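Local coordinates for protein putative alcohol dehydrogenase (Sinorhizobium meliloti, PDB 4J6F) that may act as an NAD(P)-dependent oxidoreductase on alcohols or related substrates, as a member of the medium-chain dehydrogenase/reductase superfamily, at residues P107-G111 / H156-Y162; G62-V68 / E164-A170; K32-L38 / Y50-V56. All coordinates share one frame; numbering follows the deposited sequence.

Contact 1. Residues P107-G111 / H156-Y162; sequences PRIQG and HGRDGGY
I109 and D159, their CA atoms 4.8 Å apart, begin a short run of backbone pairing in which two irregular loops of the GroES-like domain travel in roughly the same direction. G160 N donates to I109 O, Y162 N to Q110 O and G161 N to G111 O, so the segments are stitched together without either forming a regular strand. At one end R108 illustrates how a single arginine can tie a loop's backbone and an acid together. Bends at its second and third torsions (chi2 77°, chi3 64°) bring the guanidinium to residues H156-D159. NE donates to H156 O at 2.8 Å, with a weak second bond from NH1, while NH2 forms a salt bridge to D159 OD1 at 3.0 Å. Both acceptors lie at the guanidinium edge, and R158 N sits over one face. D159 OD1 is gripped twice, because I109 N reaches it at 2.8 Å from the opposite face of the carboxylate; this should hold the carboxylate against turning. I109 CG2 packs beside Y162 CB. At the other end, the Y162 hydroxyl bonds to D77 OD2, and G111 CA rests over the ring face in a CH-pi contact, 3.6 Å from the centroid.

Contact 2. Residues G62-V68 / E164-A170; sequences GEVLIKV and EYMALPA
V64 and L168 belong to an antiparallel pair of strands, 63-68 and 165-169, in the mixed sheet of the GroES-like domain, their directions 152° apart. V64 and L168 exchange two backbone hydrogen bonds, as do I66 and M166; the bond from I66 N to M166 O is 2.9 Å long and nearly straight. V68 N, still within its strand, donates to E164 O just before strand 165-169, and A170 N meets G62 O at 2.8 Å past the other end. Apolar contacts follow the alternation of the strands. On the face carrying V64, I66, M166 and L168, V64 CG2 approaches L168 CG, and I66 CD1 meets L168 CD2 at 3.9 Å, the two side chains crossing at about a right angle; I66 and L168 also touch V136 of strand 133-140. I66 CG1, placed between the backbone N and the carbonyl carbon (chi1 61°), packs on CB of M166, a selenomethionine whose extended chain runs off from this pair. The face of L65, K67, A167 and Y165 is more mixed. L65 CD1 lies by Y165 CB, and the aliphatic part of K67 passes obliquely across the Y165 side chain, with K67 CB 3.7 Å from Y165 CE1 and K67 CD equally near Y165 OH.

Contact 3. Residues K32-L38 / Y50-V56; sequences KTMTAVL and YSRDVPV
The chi1 of -175° at Y50 sets CG opposite the backbone N and carries the ring along strand 33-38, where T35, with OG1 beside its backbone N (chi1 -68°) and CG2 opposite that N, lays CG2 obliquely against it. T35 CG2 comes to 3.3 Å from Y50 CE1, and V37 CG2 meets the ring edge, 3.8 Å from CD1. Swapping Y50 for an alanine would probably deprive the T35 and V37 methyl groups of this shared aromatic partner and open a gap beside the strand. Selenomethionine M34 has chi1 57°, which tucks CG in between the main-chain N and C and brings it to 3.7 Å from V56 CG2; M34 CB lies against the same methyl. A36 CB and V54 CG2 meet on the same face of the sheet.

Backbone pairs hold both halves. A36 and S51 exchange hydrogen bonds, as do M34 and V54, with M34 N 2.8 Å from V54 O. The register slips by one between these pairs, a beta bulge at which the 50-56 chain turns a corner at R52. Strand 33-39 is the centre of a three-stranded antiparallel sheet, flanked by 48-51, its hairpin partner, and by 53-55. M34 and V56 pack against Y165 of strand 165-169.

The three contacts cluster on one side of the chain's centre, away from the six-stranded parallel sheet of the Rossmann-type domain. Contact 3 closes first along the chain; contact 1 is then nested inside the long loop that contact 2 closes. Their centres lie about 12 Å apart for contact 1 with either of the others, and about 15 Å for contacts 2 and 3. Segments 156-162 and 164-170 are almost continuous, and both reach strand 33-39: Y162 O probably accepts from V37 N, and E164 OE1 from T35 N. One stretch of chain thus fastens the N-terminal three-stranded sheet to the mixed sheet, showing how a compact domain is assembled from sequence-distant parts.

Contact 1. Residues P107-G111 / H156-Y162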
loop_
_atom_site.group_PDB
_atom_site.type_symbol
_atom_site.label_atom_id
_atom_site.label_comp_id
_atom_site.label_asym_id
_atom_site.label_seq_id
_atom_site.Cartn_x
_atom_site.Cartn_y
_atom_site.Cartn_z
ATOM N N PRO A 107 -19.550 0.579 -31.850
ATOM C CA PRO A 107 -19.863 -0.594 -31.021
ATOM C C PRO A 107 -18.628 -1.417 -30.662
ATOM O O PRO A 107 -17.654 -1.397 -31.395
ATOM C CB PRO A 107 -20.790 -1.413 -31.920
ATOM C CG PRO A 107 -20.328 -1.091 -33.289
ATOM C CD PRO A 107 -19.898 0.348 -33.264
ATOM N N ARG A 108 -18.684 -2.128 -29.543
ATOM C CA ARG A 108 -17.571 -2.969 -29.100
ATOM C C ARG A 108 -18.078 -4.348 -28.735
ATOM O O ARG A 108 -19.056 -4.478 -28.012
ATOM C CB ARG A 108 -16.845 -2.336 -27.895
ATOM C CG ARG A 108 -16.021 -3.299 -27.039
ATOM C CD ARG A 108 -14.673 -3.686 -27.653
ATOM N NE ARG A 108 -13.787 -2.534 -27.783
ATOM C CZ ARG A 108 -13.470 -1.948 -28.936
ATOM N NH1 ARG A 108 -12.666 -0.891 -28.944
ATOM N NH2 ARG A 108 -13.944 -2.426 -30.078
ATOM N N ILE A 109 -17.421 -5.373 -29.249
ATOM C CA ILE A 109 -17.680 -6.713 -28.774
ATOM C C ILE A 109 -16.840 -6.921 -27.518
ATOM O O ILE A 109 -15.606 -6.869 -27.573
ATOM C CB ILE A 109 -17.292 -7.779 -29.823
ATOM C CG1 ILE A 109 -18.119 -7.594 -31.095
ATOM C CG2 ILE A 109 -17.467 -9.187 -29.241
ATOM C CD1 ILE A 109 -17.516 -8.220 -32.331
ATOM N N GLN A 110 -17.504 -7.161 -26.395
ATOM C CA GLN A 110 -16.801 -7.458 -25.139
ATOM C C GLN A 110 -16.420 -8.964 -25.045
ATOM O O GLN A 110 -16.581 -9.728 -26.013
ATOM C CB GLN A 110 -17.653 -7.018 -23.938
ATOM C CG GLN A 110 -18.204 -5.603 -24.041
ATOM C CD GLN A 110 -18.898 -5.147 -22.779
ATOM O OE1 GLN A 110 -20.126 -5.094 -22.729
ATOM N NE2 GLN A 110 -18.115 -4.815 -21.740
ATOM N N GLY A 111 -15.923 -9.388 -23.884
ATOM C CA GLY A 111 -15.593 -10.790 -23.661
ATOM C C GLY A 111 -14.097 -10.956 -23.604
ATOM O O GLY A 111 -13.401 -10.673 -24.580
ATOM N N HIS A 156 -12.009 -4.565 -24.484
ATOM C CA HIS A 156 -12.045 -3.136 -24.207
ATOM C C HIS A 156 -11.384 -2.276 -25.285
ATOM O O HIS A 156 -12.033 -1.455 -25.900
ATOM C CB HIS A 156 -11.442 -2.814 -22.841
ATOM C CG HIS A 156 -11.432 -1.353 -22.521
ATOM N ND1 HIS A 156 -10.361 -0.539 -22.804
ATOM C CD2 HIS A 156 -12.371 -0.556 -21.967
ATOM C CE1 HIS A 156 -10.634 0.693 -22.431
ATOM N NE2 HIS A 156 -11.849 0.710 -21.921
ATOM N N GLY A 157 -10.099 -2.483 -25.531
ATOM C CA GLY A 157 -9.392 -1.705 -26.554
ATOM C C GLY A 157 -9.554 -2.202 -27.981
ATOM O O GLY A 157 -9.092 -1.564 -28.921
ATOM N N ARG A 158 -10.255 -3.322 -28.135
ATOM C CA ARG A 158 -10.253 -4.130 -29.348
ATOM C C ARG A 158 -11.360 -5.168 -29.135
ATOM O O ARG A 158 -11.659 -5.526 -27.993
ATOM C CB ARG A 158 -8.897 -4.817 -29.404
ATOM C CG ARG A 158 -8.472 -5.437 -30.699
ATOM C CD ARG A 158 -7.389 -6.451 -30.362
ATOM N NE ARG A 158 -6.311 -6.545 -31.353
ATOM C CZ ARG A 158 -6.413 -7.137 -32.544
ATOM N NH1 ARG A 158 -5.362 -7.174 -33.334
ATOM N NH2 ARG A 158 -7.548 -7.692 -32.963
ATOM N N ASP A 159 -11.976 -5.657 -30.206
ATOM C CA ASP A 159 -13.099 -6.588 -30.064
ATOM C C ASP A 159 -12.739 -7.921 -29.406
ATOM O O ASP A 159 -11.691 -8.471 -29.679
ATOM C CB ASP A 159 -13.767 -6.808 -31.406
ATOM C CG ASP A 159 -14.664 -5.647 -31.805
ATOM O OD1 ASP A 159 -15.241 -4.972 -30.912
ATOM O OD2 ASP A 159 -14.800 -5.414 -33.024
ATOM N N GLY A 160 -13.623 -8.427 -28.541
ATOM C CA GLY A 160 -13.387 -9.655 -27.756
ATOM C C GLY A 160 -14.212 -10.859 -28.174
ATOM O O GLY A 160 -14.548 -11.007 -29.339
ATOM N N GLY A 161 -14.552 -11.722 -27.224
ATOM C CA GLY A 161 -15.134 -13.026 -27.554
ATOM C C GLY A 161 -16.647 -13.226 -27.575
ATOM O O GLY A 161 -17.117 -14.346 -27.791
ATOM N N TYR A 162 -17.424 -12.179 -27.362
ATOM C CA TYR A 162 -18.865 -12.331 -27.481
ATOM C C TYR A 162 -19.293 -12.168 -28.929
ATOM O O TYR A 162 -20.088 -11.312 -29.269
ATOM C CB TYR A 162 -19.583 -11.328 -26.594
ATOM C CG TYR A 162 -19.334 -11.550 -25.132
ATOM C CD1 TYR A 162 -19.139 -12.819 -24.636
ATOM C CD2 TYR A 162 -19.289 -10.492 -24.250
ATOM C CE1 TYR A 162 -18.903 -13.028 -23.300
ATOM C CE2 TYR A 162 -19.052 -10.693 -22.915
ATOM C CZ TYR A 162 -18.862 -11.964 -22.449
ATOM O OH TYR A 162 -18.641 -12.169 -21.123
#

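Contact 2. Residues G62-V68 / E164-A170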
loop_
_atom_site.group_PDB
_atom_site.type_symbol
_atom_site.label_atom_id
_atom_site.label_comp_id
_atom_site.label_asym_id
_atom_site.label_seq_id
_atom_site.Cartn_x
_atom_site.Cartn_y
_atom_site.Cartn_z
ATOM N N GLY A 62 0.626 -10.731 -38.470
ATOM C CA GLY A 62 0.904 -11.272 -37.140
ATOM C C GLY A 62 -0.299 -11.708 -36.308
ATOM O O GLY A 62 -0.139 -12.096 -35.149
ATOM N N GLU A 63 -1.499 -11.644 -36.885
ATOM C CA GLU A 63 -2.725 -12.056 -36.192
ATOM C C GLU A 63 -3.217 -13.418 -36.678
ATOM O O GLU A 63 -2.929 -13.830 -37.802
ATOM C CB GLU A 63 -3.847 -11.046 -36.428
ATOM C CG GLU A 63 -3.717 -9.715 -35.707
ATOM C CD GLU A 63 -4.796 -8.709 -36.121
ATOM O OE1 GLU A 63 -4.837 -7.601 -35.549
ATOM O OE2 GLU A 63 -5.602 -9.009 -37.026
ATOM N N VAL A 64 -3.956 -14.114 -35.817
ATOM C CA VAL A 64 -4.798 -15.234 -36.230
ATOM C C VAL A 64 -6.273 -14.834 -36.168
ATOM O O VAL A 64 -6.628 -13.800 -35.567
ATOM C CB VAL A 64 -4.604 -16.484 -35.339
ATOM C CG1 VAL A 64 -3.283 -17.162 -35.640
ATOM C CG2 VAL A 64 -4.712 -16.131 -33.869
ATOM N N LEU A 65 -7.120 -15.656 -36.788
ATOM C CA LEU A 65 -8.571 -15.545 -36.630
ATOM C C LEU A 65 -9.125 -16.823 -36.040
ATOM O O LEU A 65 -8.927 -17.893 -36.608
ATOM C CB LEU A 65 -9.234 -15.284 -37.971
ATOM C CG LEU A 65 -10.755 -15.204 -37.971
ATOM C CD1 LEU A 65 -11.189 -13.816 -37.536
ATOM C CD2 LEU A 65 -11.291 -15.533 -39.360
ATOM N N ILE A 66 -9.808 -16.731 -34.900
ATOM C CA ILE A 66 -10.358 -17.947 -34.277
ATOM C C ILE A 66 -11.869 -18.026 -34.383
ATOM O O ILE A 66 -12.550 -17.006 -34.432
ATOM C CB ILE A 66 -9.956 -18.115 -32.796
ATOM C CG1 ILE A 66 -10.473 -16.950 -31.949
ATOM C CG2 ILE A 66 -8.451 -18.272 -32.656
ATOM C CD1 ILE A 66 -10.199 -17.131 -30.469
ATOM N N LYS A 67 -12.379 -19.247 -34.423
ATOM C CA LYS A 67 -13.802 -19.472 -34.302
ATOM C C LYS A 67 -14.106 -19.701 -32.817
ATOM O O LYS A 67 -13.712 -20.730 -32.241
ATOM C CB LYS A 67 -14.238 -20.659 -35.161
ATOM C CG LYS A 67 -15.638 -21.124 -34.838
ATOM C CD LYS A 67 -16.423 -21.594 -36.048
ATOM C CE LYS A 67 -17.900 -21.644 -35.693
ATOM N NZ LYS A 67 -18.533 -22.770 -36.418
ATOM N N VAL A 68 -14.788 -18.735 -32.197
ATOM C CA VAL A 68 -15.017 -18.769 -30.751
ATOM C C VAL A 68 -15.918 -19.920 -30.362
ATOM O O VAL A 68 -16.972 -20.112 -30.944
ATOM C CB VAL A 68 -15.659 -17.479 -30.215
ATOM C CG1 VAL A 68 -15.527 -17.424 -28.700
ATOM C CG2 VAL A 68 -15.029 -16.251 -30.851
ATOM N N GLU A 164 -18.876 -14.806 -32.950
ATOM C CA GLU A 164 -18.542 -16.127 -33.526
ATOM C C GLU A 164 -17.066 -16.240 -33.939
ATOM O O GLU A 164 -16.521 -17.344 -33.994
ATOM C CB GLU A 164 -19.439 -16.464 -34.711
ATOM C CG GLU A 164 -20.899 -16.642 -34.342
ATOM C CD GLU A 164 -21.816 -16.857 -35.545
ATOM O OE1 GLU A 164 -21.719 -16.119 -36.558
ATOM O OE2 GLU A 164 -22.660 -17.769 -35.461
ATOM N N TYR A 165 -16.432 -15.100 -34.216
ATOM C CA TYR A 165 -15.041 -15.055 -34.651
ATOM C C TYR A 165 -14.307 -13.905 -33.995
ATOM O O TYR A 165 -14.905 -12.884 -33.679
ATOM C CB TYR A 165 -14.960 -14.919 -36.173
ATOM C CG TYR A 165 -15.575 -16.083 -36.896
ATOM C CD1 TYR A 165 -14.846 -17.251 -37.111
ATOM C CD2 TYR A 165 -16.895 -16.032 -37.345
ATOM C CE1 TYR A 165 -15.409 -18.336 -37.756
ATOM C CE2 TYR A 165 -17.464 -17.118 -37.995
ATOM C CZ TYR A 165 -16.711 -18.262 -38.192
ATOM O OH TYR A 165 -17.255 -19.340 -38.838
HETATM N N MSE A 166 -13.006 -14.059 -33.791
HETATM C CA MSE A 166 -12.225 -13.006 -33.158
HETATM C C MSE A 166 -10.852 -12.960 -33.754
HETATM O O MSE A 166 -10.223 -14.009 -33.981
HETATM C CB MSE A 166 -12.152 -13.286 -31.661
HETATM C CG MSE A 166 -11.567 -12.129 -30.867
HETATM SE SE MSE A 166 -11.233 -12.782 -29.041
HETATM C CE MSE A 166 -9.879 -11.451 -28.533
ATOM N N ALA A 167 -10.386 -11.742 -34.025
ATOM C CA ALA A 167 -9.003 -11.501 -34.445
ATOM C C ALA A 167 -8.147 -11.239 -33.213
ATOM O O ALA A 167 -8.634 -10.662 -32.244
ATOM C CB ALA A 167 -8.945 -10.311 -35.387
ATOM N N LEU A 168 -6.888 -11.666 -33.235
ATOM C CA LEU A 168 -5.952 -11.388 -32.133
ATOM C C LEU A 168 -4.536 -11.737 -32.535
ATOM O O LEU A 168 -4.347 -12.579 -33.403
ATOM C CB LEU A 168 -6.318 -12.181 -30.880
ATOM C CG LEU A 168 -6.224 -13.695 -30.981
ATOM C CD1 LEU A 168 -5.623 -14.267 -29.709
ATOM C CD2 LEU A 168 -7.592 -14.282 -31.255
ATOM N N PRO A 169 -3.528 -11.118 -31.895
ATOM C CA PRO A 169 -2.140 -11.424 -32.248
ATOM C C PRO A 169 -1.811 -12.889 -32.003
ATOM O O PRO A 169 -2.244 -13.455 -30.992
ATOM C CB PRO A 169 -1.327 -10.573 -31.269
ATOM C CG PRO A 169 -2.264 -9.554 -30.736
ATOM C CD PRO A 169 -3.611 -10.193 -30.752
ATOM N N ALA A 170 -1.040 -13.484 -32.911
ATOM C CA ALA A 170 -0.590 -14.867 -32.774
ATOM C C ALA A 170 -0.026 -15.215 -31.395
ATOM O O ALA A 170 -0.441 -16.216 -30.815
ATOM C CB ALA A 170 0.406 -15.220 -33.866
#

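Contact 3. Residues K32-L38 / Y50-V56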
loop_
_atom_site.group_PDB
_atom_site.type_symbol
_atom_site.label_atom_id
_atom_site.label_comp_id
_atom_site.label_asym_id
_atom_site.label_seq_id
_atom_site.Cartn_x
_atom_site.Cartn_y
_atom_site.Cartn_z
ATOM N N LYS A 32 -18.665 -14.095 -44.333
ATOM C CA LYS A 32 -18.246 -12.693 -44.399
ATOM C C LYS A 32 -18.923 -11.821 -43.326
ATOM O O LYS A 32 -18.399 -10.768 -42.949
ATOM C CB LYS A 32 -18.405 -12.119 -45.816
ATOM C CG LYS A 32 -17.613 -12.846 -46.918
ATOM C CD LYS A 32 -16.095 -12.917 -46.673
ATOM C CE LYS A 32 -15.263 -12.868 -47.956
ATOM N NZ LYS A 32 -15.674 -13.859 -48.998
ATOM N N THR A 33 -20.072 -12.265 -42.821
ATOM C CA THR A 33 -20.692 -11.620 -41.666
ATOM C C THR A 33 -20.942 -12.641 -40.550
ATOM O O THR A 33 -20.973 -13.853 -40.792
ATOM C CB THR A 33 -21.996 -10.863 -42.031
ATOM O OG1 THR A 33 -22.984 -11.786 -42.503
ATOM C CG2 THR A 33 -21.739 -9.795 -43.095
HETATM N N MSE A 34 -21.113 -12.149 -39.328
HETATM C CA MSE A 34 -21.295 -13.025 -38.169
HETATM C C MSE A 34 -22.258 -12.445 -37.160
HETATM O O MSE A 34 -22.690 -11.282 -37.254
HETATM C CB MSE A 34 -19.947 -13.264 -37.490
HETATM C CG MSE A 34 -19.309 -11.935 -37.086
HETATM SE SE MSE A 34 -17.789 -12.222 -35.867
HETATM C CE MSE A 34 -17.134 -10.384 -35.591
ATOM N N THR A 35 -22.589 -13.283 -36.183
ATOM C CA THR A 35 -23.408 -12.916 -35.046
ATOM C C THR A 35 -22.499 -12.440 -33.918
ATOM O O THR A 35 -21.424 -13.007 -33.697
ATOM C CB THR A 35 -24.222 -14.138 -34.594
ATOM O OG1 THR A 35 -25.188 -14.448 -35.603
ATOM C CG2 THR A 35 -24.942 -13.878 -33.313
ATOM N N ALA A 36 -22.911 -11.381 -33.227
ATOM C CA ALA A 36 -22.149 -10.858 -32.093
ATOM C C ALA A 36 -23.036 -10.007 -31.223
ATOM O O ALA A 36 -24.007 -9.411 -31.706
ATOM C CB ALA A 36 -20.952 -10.037 -32.556
ATOM N N VAL A 37 -22.698 -9.954 -29.938
ATOM C CA VAL A 37 -23.368 -9.056 -29.017
ATOM C C VAL A 37 -22.539 -7.789 -28.957
ATOM O O VAL A 37 -21.366 -7.828 -28.596
ATOM C CB VAL A 37 -23.553 -9.689 -27.632
ATOM C CG1 VAL A 37 -23.972 -8.636 -26.618
ATOM C CG2 VAL A 37 -24.572 -10.821 -27.708
ATOM N N LEU A 38 -23.166 -6.682 -29.347
ATOM C CA LEU A 38 -22.512 -5.382 -29.462
ATOM C C LEU A 38 -22.843 -4.469 -28.294
ATOM O O LEU A 38 -24.019 -4.308 -27.933
ATOM C CB LEU A 38 -22.942 -4.681 -30.755
ATOM C CG LEU A 38 -22.593 -5.300 -32.118
ATOM C CD1 LEU A 38 -23.156 -4.438 -33.236
ATOM C CD2 LEU A 38 -21.084 -5.464 -32.277
ATOM N N TYR A 50 -27.846 -7.773 -29.732
ATOM C CA TYR A 50 -27.521 -9.009 -30.433
ATOM C C TYR A 50 -27.664 -8.752 -31.919
ATOM O O TYR A 50 -28.771 -8.480 -32.388
ATOM C CB TYR A 50 -28.498 -10.098 -30.002
ATOM C CG TYR A 50 -28.226 -11.477 -30.556
ATOM C CD1 TYR A 50 -27.100 -12.203 -30.158
ATOM C CD2 TYR A 50 -29.119 -12.080 -31.442
ATOM C CE1 TYR A 50 -26.855 -13.479 -30.646
ATOM C CE2 TYR A 50 -28.886 -13.353 -31.941
ATOM C CZ TYR A 50 -27.754 -14.056 -31.545
ATOM O OH TYR A 50 -27.514 -15.332 -32.042
ATOM N N SER A 51 -26.563 -8.823 -32.666
ATOM C CA SER A 51 -26.612 -8.520 -34.107
ATOM C C SER A 51 -26.271 -9.702 -34.977
ATOM O O SER A 51 -25.460 -10.547 -34.597
ATOM C CB SER A 51 -25.707 -7.351 -34.460
ATOM O OG SER A 51 -25.936 -6.292 -33.555
ATOM N N ARG A 52 -26.892 -9.743 -36.154
ATOM C CA ARG A 52 -26.785 -10.905 -37.030
ATOM C C ARG A 52 -25.921 -10.713 -38.272
ATOM O O ARG A 52 -25.604 -11.691 -38.951
ATOM C CB ARG A 52 -28.162 -11.480 -37.370
ATOM C CG ARG A 52 -28.482 -12.723 -36.555
ATOM C CD ARG A 52 -29.937 -13.141 -36.675
ATOM N NE ARG A 52 -30.568 -13.124 -35.356
ATOM C CZ ARG A 52 -31.871 -13.260 -35.123
ATOM N NH1 ARG A 52 -32.721 -13.448 -36.130
ATOM N NH2 ARG A 52 -32.326 -13.211 -33.871
ATOM N N ASP A 53 -25.517 -9.480 -38.563
ATOM C CA ASP A 53 -24.606 -9.266 -39.694
ATOM C C ASP A 53 -23.494 -8.250 -39.433
ATOM O O ASP A 53 -23.423 -7.182 -40.046
ATOM C CB ASP A 53 -25.371 -8.964 -40.992
ATOM C CG ASP A 53 -26.461 -7.950 -40.794
ATOM O OD1 ASP A 53 -26.139 -6.791 -40.461
ATOM O OD2 ASP A 53 -27.642 -8.316 -40.967
ATOM N N VAL A 54 -22.570 -8.657 -38.573
ATOM C CA VAL A 54 -21.407 -7.879 -38.173
ATOM C C VAL A 54 -20.205 -8.349 -38.976
ATOM O O VAL A 54 -20.003 -9.544 -39.126
ATOM C CB VAL A 54 -21.112 -8.126 -36.686
ATOM C CG1 VAL A 54 -20.011 -7.214 -36.183
ATOM C CG2 VAL A 54 -22.373 -7.963 -35.863
ATOM N N PRO A 55 -19.410 -7.433 -39.518
ATOM C CA PRO A 55 -18.297 -7.894 -40.353
ATOM C C PRO A 55 -17.378 -8.845 -39.586
ATOM O O PRO A 55 -17.034 -8.570 -38.432
ATOM C CB PRO A 55 -17.549 -6.598 -40.715
ATOM C CG PRO A 55 -18.519 -5.493 -40.476
ATOM C CD PRO A 55 -19.417 -5.962 -39.364
ATOM N N VAL A 56 -17.022 -9.966 -40.217
ATOM C CA VAL A 56 -16.034 -10.886 -39.668
ATOM C C VAL A 56 -14.693 -10.209 -39.882
ATOM O O VAL A 56 -14.401 -9.773 -40.990
ATOM C CB VAL A 56 -16.066 -12.259 -40.380
ATOM C CG1 VAL A 56 -14.824 -13.088 -40.051
ATOM C CG2 VAL A 56 -17.328 -13.023 -40.008
#